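Local atomic coordinates of DsbA-like disulfide oxidoreductase (Wolbachia endosymbiont of Drosophila melanogaster, PDB entry 6EEZ), a protein that probably acts as a disulfide isomerase of the DsbA-like thioredoxin family, shuffling disulfide bonds by thiol-disulfide exchange. Residues 87-99 against 115-129. Residues are numbered along the deposited sequence; the frame is centred on the assembly and turned at random.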
ATOM      1  N   ALA A  87      -6.056  -7.000  -8.835  1.00 47.97           N
ATOM      2  CA  ALA A  87      -6.567  -8.086  -9.666  1.00 49.30           C
ATOM      3  C   ALA A  87      -5.705  -9.336  -9.472  1.00 48.91           C
ATOM      4  O   ALA A  87      -6.197 -10.464  -9.534  1.00 49.47           O
ATOM      5  CB  ALA A  87      -6.601  -7.687 -11.118  1.00 50.63           C
ATOM      6  N   VAL A  88      -4.422  -9.107  -9.221  1.00 51.76           N
ATOM      7  CA  VAL A  88      -3.487 -10.161  -8.855  1.00 50.56           C
ATOM      8  C   VAL A  88      -3.773 -10.695  -7.443  1.00 49.34           C
ATOM      9  O   VAL A  88      -3.786 -11.903  -7.207  1.00 49.63           O
ATOM     10  CB  VAL A  88      -2.031  -9.635  -8.941  1.00 49.51           C
ATOM     11  CG1 VAL A  88      -1.048 -10.576  -8.245  1.00 48.30           C
ATOM     12  CG2 VAL A  88      -1.646  -9.419 -10.389  1.00 50.86           C
ATOM     13  N   TYR A  89      -3.982  -9.786  -6.503  1.00 48.01           N
ATOM     14  CA  TYR A  89      -4.281 -10.146  -5.123  1.00 47.11           C
ATOM     15  C   TYR A  89      -5.405 -11.167  -5.014  1.00 48.43           C
ATOM     16  O   TYR A  89      -5.305 -12.146  -4.277  1.00 48.48           O
ATOM     17  CB  TYR A  89      -4.650  -8.888  -4.337  1.00 46.50           C
ATOM     18  CG  TYR A  89      -5.183  -9.131  -2.952  1.00 46.08           C
ATOM     19  CD1 TYR A  89      -4.337  -9.478  -1.910  1.00 44.65           C
ATOM     20  CD2 TYR A  89      -6.534  -8.973  -2.677  1.00 47.32           C
ATOM     21  CE1 TYR A  89      -4.819  -9.677  -0.629  1.00 44.04           C
ATOM     22  CE2 TYR A  89      -7.035  -9.167  -1.393  1.00 46.76           C
ATOM     23  CZ  TYR A  89      -6.172  -9.519  -0.371  1.00 45.02           C
ATOM     24  OH  TYR A  89      -6.676  -9.721   0.898  1.00 44.48           O
ATOM     25  N   PHE A  90      -6.478 -10.934  -5.750  1.00 48.79           N
ATOM     26  CA  PHE A  90      -7.634 -11.789  -5.641  1.00 49.48           C
ATOM     27  C   PHE A  90      -7.447 -13.130  -6.332  1.00 50.41           C
ATOM     28  O   PHE A  90      -8.137 -14.088  -5.993  1.00 51.15           O
ATOM     29  CB  PHE A  90      -8.856 -11.061  -6.186  1.00 50.60           C
ATOM     30  CG  PHE A  90      -9.405 -10.045  -5.230  1.00 50.29           C
ATOM     31  CD1 PHE A  90     -10.056 -10.451  -4.066  1.00 50.13           C
ATOM     32  CD2 PHE A  90      -9.249  -8.696  -5.470  1.00 50.50           C
ATOM     33  CE1 PHE A  90     -10.558  -9.516  -3.165  1.00 49.89           C
ATOM     34  CE2 PHE A  90      -9.756  -7.742  -4.572  1.00 50.31           C
ATOM     35  CZ  PHE A  90     -10.404  -8.155  -3.421  1.00 49.91           C
ATOM     36  N   LEU A  91      -6.519 -13.210  -7.281  1.00 56.96           N
ATOM     37  CA  LEU A  91      -6.153 -14.504  -7.880  1.00 58.46           C
ATOM     38  C   LEU A  91      -5.280 -15.305  -6.936  1.00 57.79           C
ATOM     39  O   LEU A  91      -5.481 -16.504  -6.743  1.00 59.69           O
ATOM     40  CB  LEU A  91      -5.402 -14.317  -9.197  1.00 59.49           C
ATOM     41  CG  LEU A  91      -6.179 -13.819 -10.407  1.00 61.04           C
ATOM     42  CD1 LEU A  91      -5.197 -13.391 -11.473  1.00 61.78           C
ATOM     43  CD2 LEU A  91      -7.107 -14.898 -10.940  1.00 63.75           C
ATOM     44  N   ASP A  92      -4.300 -14.624  -6.365  1.00 50.95           N
ATOM     45  CA  ASP A  92      -3.313 -15.249  -5.523  1.00 51.38           C
ATOM     46  C   ASP A  92      -2.657 -14.170  -4.705  1.00 50.90           C
ATOM     47  O   ASP A  92      -1.953 -13.319  -5.235  1.00 50.72           O
ATOM     48  CB  ASP A  92      -2.305 -16.011  -6.385  1.00 52.46           C
ATOM     49  CG  ASP A  92      -1.118 -16.555  -5.598  1.00 52.85           C
ATOM     50  OD1 ASP A  92      -1.092 -16.514  -4.355  1.00 52.54           O
ATOM     51  OD2 ASP A  92      -0.193 -17.056  -6.261  1.00 53.28           O
ATOM     52  N   LYS A  93      -2.899 -14.219  -3.403  1.00 51.87           N
ATOM     53  CA  LYS A  93      -2.471 -13.191  -2.482  1.00 51.28           C
ATOM     54  C   LYS A  93      -0.973 -13.194  -2.263  1.00 51.64           C
ATOM     55  O   LYS A  93      -0.393 -12.169  -1.884  1.00 51.17           O
ATOM     56  CB  LYS A  93      -3.180 -13.370  -1.144  1.00 50.59           C
ATOM     57  CG  LYS A  93      -4.679 -13.235  -1.223  1.00 50.64           C
ATOM     58  CD  LYS A  93      -5.298 -13.232   0.175  1.00 49.58           C
ATOM     59  CE  LYS A  93      -6.795 -12.899   0.143  1.00 49.35           C
ATOM     60  NZ  LYS A  93      -7.531 -13.797  -0.777  1.00 51.22           N
ATOM     61  N   GLU A  94      -0.360 -14.351  -2.497  1.00 59.41           N
ATOM     62  CA  GLU A  94       1.078 -14.526  -2.329  1.00 58.67           C
ATOM     63  C   GLU A  94       1.858 -13.816  -3.431  1.00 57.73           C
ATOM     64  O   GLU A  94       3.078 -13.673  -3.347  1.00 57.49           O
ATOM     65  CB  GLU A  94       1.445 -16.019  -2.318  1.00 59.97           C
ATOM     66  CG  GLU A  94       0.596 -16.876  -1.370  1.00 61.45           C
ATOM     67  CD  GLU A  94       1.401 -17.478  -0.216  1.00 62.09           C
ATOM     68  OE1 GLU A  94       1.526 -18.728  -0.155  1.00 63.30           O
ATOM     69  OE2 GLU A  94       1.899 -16.698   0.632  1.00 61.50           O
ATOM     70  N   LYS A  95       1.145 -13.386  -4.468  1.00 44.68           N
ATOM     71  CA  LYS A  95       1.762 -12.735  -5.617  1.00 44.03           C
ATOM     72  C   LYS A  95       1.555 -11.211  -5.565  1.00 43.36           C
ATOM     73  O   LYS A  95       2.123 -10.472  -6.377  1.00 42.71           O
ATOM     74  CB  LYS A  95       1.193 -13.312  -6.913  1.00 44.69           C
ATOM     75  CG  LYS A  95       1.523 -14.809  -7.134  1.00 46.14           C
ATOM     76  CD  LYS A  95       2.661 -14.998  -8.109  1.00 47.63           C
ATOM     77  CE  LYS A  95       3.307 -16.390  -8.025  1.00 49.52           C
ATOM     78  NZ  LYS A  95       3.214 -17.106  -9.328  1.00 52.31           N
ATOM     79  N   TYR A  96       0.751 -10.735  -4.609  1.00 44.06           N
ATOM     80  CA  TYR A  96       0.453  -9.313  -4.570  1.00 43.27           C
ATOM     81  C   TYR A  96       1.732  -8.510  -4.324  1.00 42.17           C
ATOM     82  O   TYR A  96       1.964  -7.525  -5.011  1.00 41.45           O
ATOM     83  CB  TYR A  96      -0.592  -8.954  -3.505  1.00 42.60           C
ATOM     84  CG  TYR A  96      -0.712  -7.453  -3.369  1.00 39.86           C
ATOM     85  CD1 TYR A  96      -1.545  -6.729  -4.199  1.00 38.70           C
ATOM     86  CD2 TYR A  96       0.066  -6.763  -2.462  1.00 37.35           C
ATOM     87  CE1 TYR A  96      -1.626  -5.366  -4.107  1.00 36.45           C
ATOM     88  CE2 TYR A  96      -0.006  -5.416  -2.365  1.00 34.89           C
ATOM     89  CZ  TYR A  96      -0.851  -4.712  -3.173  1.00 34.56           C
ATOM     90  OH  TYR A  96      -0.889  -3.342  -3.034  1.00 32.50           O
ATOM     91  N   PHE A  97       2.559  -8.916  -3.366  1.00 46.02           N
ATOM     92  CA  PHE A  97       3.769  -8.149  -3.099  1.00 44.60           C
ATOM     93  C   PHE A  97       4.710  -8.136  -4.311  1.00 45.38           C
ATOM     94  O   PHE A  97       5.454  -7.162  -4.518  1.00 44.78           O
ATOM     95  CB  PHE A  97       4.519  -8.683  -1.875  1.00 43.62           C
ATOM     96  CG  PHE A  97       5.749  -7.870  -1.526  1.00 41.60           C
ATOM     97  CD1 PHE A  97       5.643  -6.732  -0.722  1.00 38.98           C
ATOM     98  CD2 PHE A  97       7.005  -8.229  -2.027  1.00 42.14           C
ATOM     99  CE1 PHE A  97       6.758  -5.982  -0.409  1.00 37.38           C
ATOM    100  CE2 PHE A  97       8.127  -7.479  -1.732  1.00 40.76           C
ATOM    101  CZ  PHE A  97       8.009  -6.354  -0.914  1.00 38.36           C
ATOM    102  N   ASP A  98       4.688  -9.211  -5.102  1.00 44.48           N
ATOM    103  CA  ASP A  98       5.543  -9.300  -6.287  1.00 44.82           C
ATOM    104  C   ASP A  98       5.113  -8.315  -7.357  1.00 44.99           C
ATOM    105  O   ASP A  98       5.950  -7.678  -7.995  1.00 44.94           O
ATOM    106  CB  ASP A  98       5.531 -10.714  -6.856  1.00 46.06           C
ATOM    107  CG  ASP A  98       6.177 -11.697  -5.934  1.00 46.41           C
ATOM    108  OD1 ASP A  98       7.003 -11.269  -5.104  1.00 45.33           O
ATOM    109  OD2 ASP A  98       5.877 -12.896  -6.047  1.00 47.65           O
ATOM    110  N   PHE A  99       3.809  -8.191  -7.559  1.00 44.48           N
ATOM    111  CA  PHE A  99       3.314  -7.175  -8.463  1.00 44.47           C
ATOM    112  C   PHE A  99       3.677  -5.815  -7.883  1.00 43.52           C
ATOM    113  O   PHE A  99       4.218  -4.969  -8.581  1.00 43.70           O
ATOM    114  CB  PHE A  99       1.808  -7.287  -8.676  1.00 44.33           C
ATOM    115  CG  PHE A  99       1.287  -6.305  -9.676  1.00 43.97           C
ATOM    116  CD1 PHE A  99       1.287  -6.616 -11.026  1.00 45.08           C
ATOM    117  CD2 PHE A  99       0.860  -5.045  -9.279  1.00 42.28           C
ATOM    118  CE1 PHE A  99       0.839  -5.705 -11.956  1.00 44.76           C
ATOM    119  CE2 PHE A  99       0.407  -4.122 -10.208  1.00 42.00           C
ATOM    120  CZ  PHE A  99       0.397  -4.457 -11.551  1.00 43.25           C
ATOM    121  N   ILE A 115       2.369  -3.361 -17.974  1.00 57.85           N
ATOM    122  CA  ILE A 115       1.685  -3.985 -16.846  1.00 56.76           C
ATOM    123  C   ILE A 115       1.550  -5.497 -17.073  1.00 58.42           C
ATOM    124  O   ILE A 115       1.704  -6.268 -16.130  1.00 57.45           O
ATOM    125  CB  ILE A 115       0.282  -3.357 -16.601  1.00 56.35           C
ATOM    126  CG1 ILE A 115       0.431  -1.946 -16.027  1.00 54.60           C
ATOM    127  CG2 ILE A 115      -0.550  -4.207 -15.630  1.00 55.48           C
ATOM    128  CD1 ILE A 115      -0.877  -1.201 -15.843  1.00 54.37           C
ATOM    129  N   LEU A 116       1.271  -5.924 -18.305  1.00 64.96           N
ATOM    130  CA  LEU A 116       1.226  -7.365 -18.621  1.00 65.99           C
ATOM    131  C   LEU A 116       2.599  -8.017 -18.520  1.00 65.53           C
ATOM    132  O   LEU A 116       2.723  -9.120 -17.998  1.00 65.00           O
ATOM    133  CB  LEU A 116       0.661  -7.624 -20.023  1.00 68.64           C
ATOM    134  CG  LEU A 116      -0.844  -7.415 -20.238  1.00 69.10           C
ATOM    135  CD1 LEU A 116      -1.234  -7.814 -21.667  1.00 72.99           C
ATOM    136  CD2 LEU A 116      -1.676  -8.195 -19.234  1.00 67.42           C
ATOM    137  N   ASP A 117       3.627  -7.346 -19.031  1.00 67.49           N
ATOM    138  CA  ASP A 117       4.994  -7.815 -18.856  1.00 67.56           C
ATOM    139  C   ASP A 117       5.252  -8.134 -17.387  1.00 65.77           C
ATOM    140  O   ASP A 117       5.953  -9.087 -17.069  1.00 65.74           O
ATOM    141  CB  ASP A 117       6.005  -6.772 -19.345  1.00 68.38           C
ATOM    142  CG  ASP A 117       5.874  -6.473 -20.818  1.00 72.01           C
ATOM    143  OD1 ASP A 117       5.463  -7.372 -21.590  1.00 74.52           O
ATOM    144  OD2 ASP A 117       6.195  -5.327 -21.203  1.00 72.64           O
ATOM    145  N   ILE A 118       4.673  -7.340 -16.492  1.00 59.41           N
ATOM    146  CA  ILE A 118       4.856  -7.556 -15.066  1.00 57.54           C
ATOM    147  C   ILE A 118       4.038  -8.761 -14.594  1.00 57.04           C
ATOM    148  O   ILE A 118       4.512  -9.571 -13.803  1.00 55.97           O
ATOM    149  CB  ILE A 118       4.468  -6.301 -14.251  1.00 56.09           C
ATOM    150  CG1 ILE A 118       5.489  -5.186 -14.488  1.00 56.04           C
ATOM    151  CG2 ILE A 118       4.366  -6.628 -12.742  1.00 54.36           C
ATOM    152  CD1 ILE A 118       5.163  -3.862 -13.762  1.00 54.31           C
ATOM    153  N   VAL A 119       2.807  -8.876 -15.077  1.00 60.11           N
ATOM    154  CA  VAL A 119       1.946  -9.975 -14.671  1.00 60.33           C
ATOM    155  C   VAL A 119       2.543 -11.296 -15.151  1.00 61.49           C
ATOM    156  O   VAL A 119       2.358 -12.338 -14.524  1.00 61.38           O
ATOM    157  CB  VAL A 119       0.517  -9.800 -15.214  1.00 61.43           C
ATOM    158  CG1 VAL A 119      -0.341 -10.986 -14.869  1.00 61.55           C
ATOM    159  CG2 VAL A 119      -0.117  -8.554 -14.630  1.00 60.64           C
ATOM    160  N   LYS A 120       3.282 -11.248 -16.251  1.00 63.22           N
ATOM    161  CA  LYS A 120       3.946 -12.438 -16.761  1.00 64.52           C
ATOM    162  C   LYS A 120       5.190 -12.810 -15.970  1.00 63.21           C
ATOM    163  O   LYS A 120       5.445 -13.991 -15.733  1.00 63.48           O
ATOM    164  CB  LYS A 120       4.330 -12.254 -18.228  1.00 67.01           C
ATOM    165  CG  LYS A 120       3.161 -12.028 -19.165  1.00 69.08           C
ATOM    166  CD  LYS A 120       2.081 -13.088 -19.015  1.00 69.72           C
ATOM    167  CE  LYS A 120       1.012 -12.919 -20.069  1.00 72.39           C
ATOM    168  NZ  LYS A 120       1.570 -13.018 -21.465  1.00 75.71           N
ATOM    169  N   ASN A 121       5.985 -11.816 -15.586  1.00 62.39           N
ATOM    170  CA  ASN A 121       7.260 -12.097 -14.925  1.00 61.71           C
ATOM    171  C   ASN A 121       7.085 -12.632 -13.501  1.00 59.53           C
ATOM    172  O   ASN A 121       8.027 -13.175 -12.912  1.00 59.00           O
ATOM    173  CB  ASN A 121       8.126 -10.840 -14.903  1.00 61.52           C
ATOM    174  CG  ASN A 121       8.606 -10.441 -16.280  1.00 63.38           C
ATOM    175  OD1 ASN A 121       8.843 -11.293 -17.147  1.00 65.87           O
ATOM    176  ND2 ASN A 121       8.755  -9.147 -16.496  1.00 63.15           N
ATOM    177  N   ILE A 122       5.880 -12.490 -12.954  1.00 55.10           N
ATOM    178  CA  ILE A 122       5.622 -12.935 -11.586  1.00 53.27           C
ATOM    179  C   ILE A 122       4.817 -14.234 -11.528  1.00 53.75           C
ATOM    180  O   ILE A 122       4.408 -14.656 -10.446  1.00 52.06           O
ATOM    181  CB  ILE A 122       4.896 -11.841 -10.777  1.00 51.79           C
ATOM    182  CG1 ILE A 122       3.497 -11.576 -11.335  1.00 52.44           C
ATOM    183  CG2 ILE A 122       5.729 -10.570 -10.781  1.00 51.28           C
ATOM    184  CD1 ILE A 122       2.674 -10.605 -10.466  1.00 51.20           C
ATOM    185  N   GLY A 123       4.589 -14.857 -12.680  1.00 62.72           N
ATOM    186  CA  GLY A 123       4.045 -16.204 -12.726  1.00 63.80           C
ATOM    187  C   GLY A 123       2.561 -16.334 -13.031  1.00 64.81           C
ATOM    188  O   GLY A 123       2.023 -17.446 -13.023  1.00 65.94           O
ATOM    189  N   ILE A 124       1.904 -15.215 -13.325  1.00 58.97           N
ATOM    190  CA  ILE A 124       0.463 -15.202 -13.561  1.00 60.32           C
ATOM    191  C   ILE A 124       0.083 -15.216 -15.050  1.00 62.50           C
ATOM    192  O   ILE A 124       0.653 -14.489 -15.855  1.00 63.26           O
ATOM    193  CB  ILE A 124      -0.164 -13.970 -12.852  1.00 59.72           C
ATOM    194  CG1 ILE A 124      -0.376 -14.303 -11.376  1.00 57.81           C
ATOM    195  CG2 ILE A 124      -1.513 -13.555 -13.473  1.00 61.52           C
ATOM    196  CD1 ILE A 124      -0.601 -13.125 -10.522  1.00 56.32           C
ATOM    197  N   ASP A 125      -0.897 -16.044 -15.405  1.00 66.42           N
ATOM    198  CA  ASP A 125      -1.316 -16.204 -16.797  1.00 69.93           C
ATOM    199  C   ASP A 125      -2.230 -15.067 -17.245  1.00 70.24           C
ATOM    200  O   ASP A 125      -3.105 -14.632 -16.496  1.00 69.06           O
ATOM    201  CB  ASP A 125      -2.011 -17.560 -16.972  1.00 72.93           C
ATOM    202  CG  ASP A 125      -2.948 -17.604 -18.172  1.00 76.73           C
ATOM    203  OD1 ASP A 125      -2.512 -17.984 -19.282  1.00 80.31           O
ATOM    204  OD2 ASP A 125      -4.138 -17.276 -17.984  1.00 76.56           O
ATOM    205  N   GLU A 126      -2.018 -14.586 -18.466  1.00 71.30           N
ATOM    206  CA  GLU A 126      -2.766 -13.438 -18.976  1.00 71.60           C
ATOM    207  C   GLU A 126      -4.277 -13.619 -18.846  1.00 72.48           C
ATOM    208  O   GLU A 126      -4.988 -12.671 -18.522  1.00 72.55           O
ATOM    209  CB  GLU A 126      -2.406 -13.173 -20.440  1.00 76.41           C
ATOM    210  CG  GLU A 126      -3.308 -12.162 -21.136  1.00 79.44           C
ATOM    211  CD  GLU A 126      -2.696 -11.625 -22.418  1.00 83.48           C
ATOM    212  OE1 GLU A 126      -3.252 -10.657 -22.973  1.00 85.60           O
ATOM    213  OE2 GLU A 126      -1.658 -12.164 -22.864  1.00 84.59           O
ATOM    214  N   ASP A 127      -4.762 -14.834 -19.094  1.00 74.43           N
ATOM    215  CA  ASP A 127      -6.201 -15.099 -19.090  1.00 76.44           C
ATOM    216  C   ASP A 127      -6.774 -15.138 -17.670  1.00 73.08           C
ATOM    217  O   ASP A 127      -7.891 -14.675 -17.428  1.00 72.94           O
ATOM    218  CB  ASP A 127      -6.494 -16.413 -19.817  1.00 81.69           C
ATOM    219  CG  ASP A 127      -6.597 -16.232 -21.309  1.00 86.17           C
ATOM    220  OD1 ASP A 127      -7.352 -15.338 -21.739  1.00 86.76           O
ATOM    221  OD2 ASP A 127      -5.913 -16.972 -22.050  1.00 89.38           O
ATOM    222  N   ASP A 128      -6.017 -15.694 -16.732  1.00 71.58           N
ATOM    223  CA  ASP A 128      -6.398 -15.608 -15.335  1.00 68.22           C
ATOM    224  C   ASP A 128      -6.432 -14.145 -14.902  1.00 64.24           C
ATOM    225  O   ASP A 128      -7.253 -13.747 -14.066  1.00 62.63           O
ATOM    226  CB  ASP A 128      -5.427 -16.394 -14.449  1.00 66.71           C
ATOM    227  CG  ASP A 128      -5.584 -17.888 -14.598  1.00 70.66           C
ATOM    228  OD1 ASP A 128      -6.738 -18.356 -14.666  1.00 73.27           O
ATOM    229  OD2 ASP A 128      -4.552 -18.591 -14.647  1.00 71.47           O
ATOM    230  N   PHE A 129      -5.537 -13.348 -15.478  1.00 61.46           N
ATOM    231  CA  PHE A 129      -5.400 -11.951 -15.085  1.00 59.68           C
ATOM    232  C   PHE A 129      -6.563 -11.147 -15.649  1.00 62.16           C
ATOM    233  O   PHE A 129      -7.143 -10.319 -14.950  1.00 61.23           O
ATOM    234  CB  PHE A 129      -4.060 -11.375 -15.554  1.00 60.07           C
ATOM    235  CG  PHE A 129      -3.919  -9.891 -15.327  1.00 60.11           C
ATOM    236  CD1 PHE A 129      -3.625  -9.384 -14.070  1.00 56.97           C
ATOM    237  CD2 PHE A 129      -4.076  -8.999 -16.379  1.00 63.24           C
ATOM    238  CE1 PHE A 129      -3.499  -8.013 -13.862  1.00 56.91           C
ATOM    239  CE2 PHE A 129      -3.948  -7.629 -16.182  1.00 63.35           C
ATOM    240  CZ  PHE A 129      -3.664  -7.133 -14.919  1.00 60.10           C
TER
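The ring of F99 fills one end of the buried part of this contact, and V88 serves the other. F99 CG lies anti to the backbone N (chi1 -176°), which swings the ring across to helix 112-121. There F99 CD1 sits 3.5 Å from I118 CG2, the two side chains crossing at about a right angle, while V119 CG2 comes in obliquely and the methyls I115 CG2 and I122 CD1 lie at the ring's edge. From the last turns of helix 76-91, V88 CG1 presses against I124 CD1 at 3.4 Å, tight for two carbons; V88 CG2 touches that same methyl and also the edge of the F129 ring. V119 CG2 lies over one face of that ring, near the rim, so V119 meets both phenylalanines. A87 CB adds a 4.2 Å contact to F129 CE1.

Inside, side chain meets side chain; toward solvent, side chains meet backbone and polar groups. L91 straddles the carbonyl of D128, CD1 and CD2 each 3.3 Å from D128 O, and D98 CB rests on I122 CG2 at 3.9 Å. The one hydrogen bond between the segments is here: K95, bent at chi2 and chi4, brings NZ to I122 O at 2.9 Å, in the carbonyl plane and on a lone pair. K95 CD is equally close to I122 O, too short for a carbon, so the placing of this chain is doubtful. That carbonyl stands where helix 112-121 ends in a Schellman motif, with G123 at positive phi; D125 then N-caps helix 126-135. Two turns, each joining consecutive helices (76-91 to 96-105, and 112-121 to 126-135), thus pack side by side, as in the all-helical domain inserted into the thioredoxin fold of DsbA-like proteins.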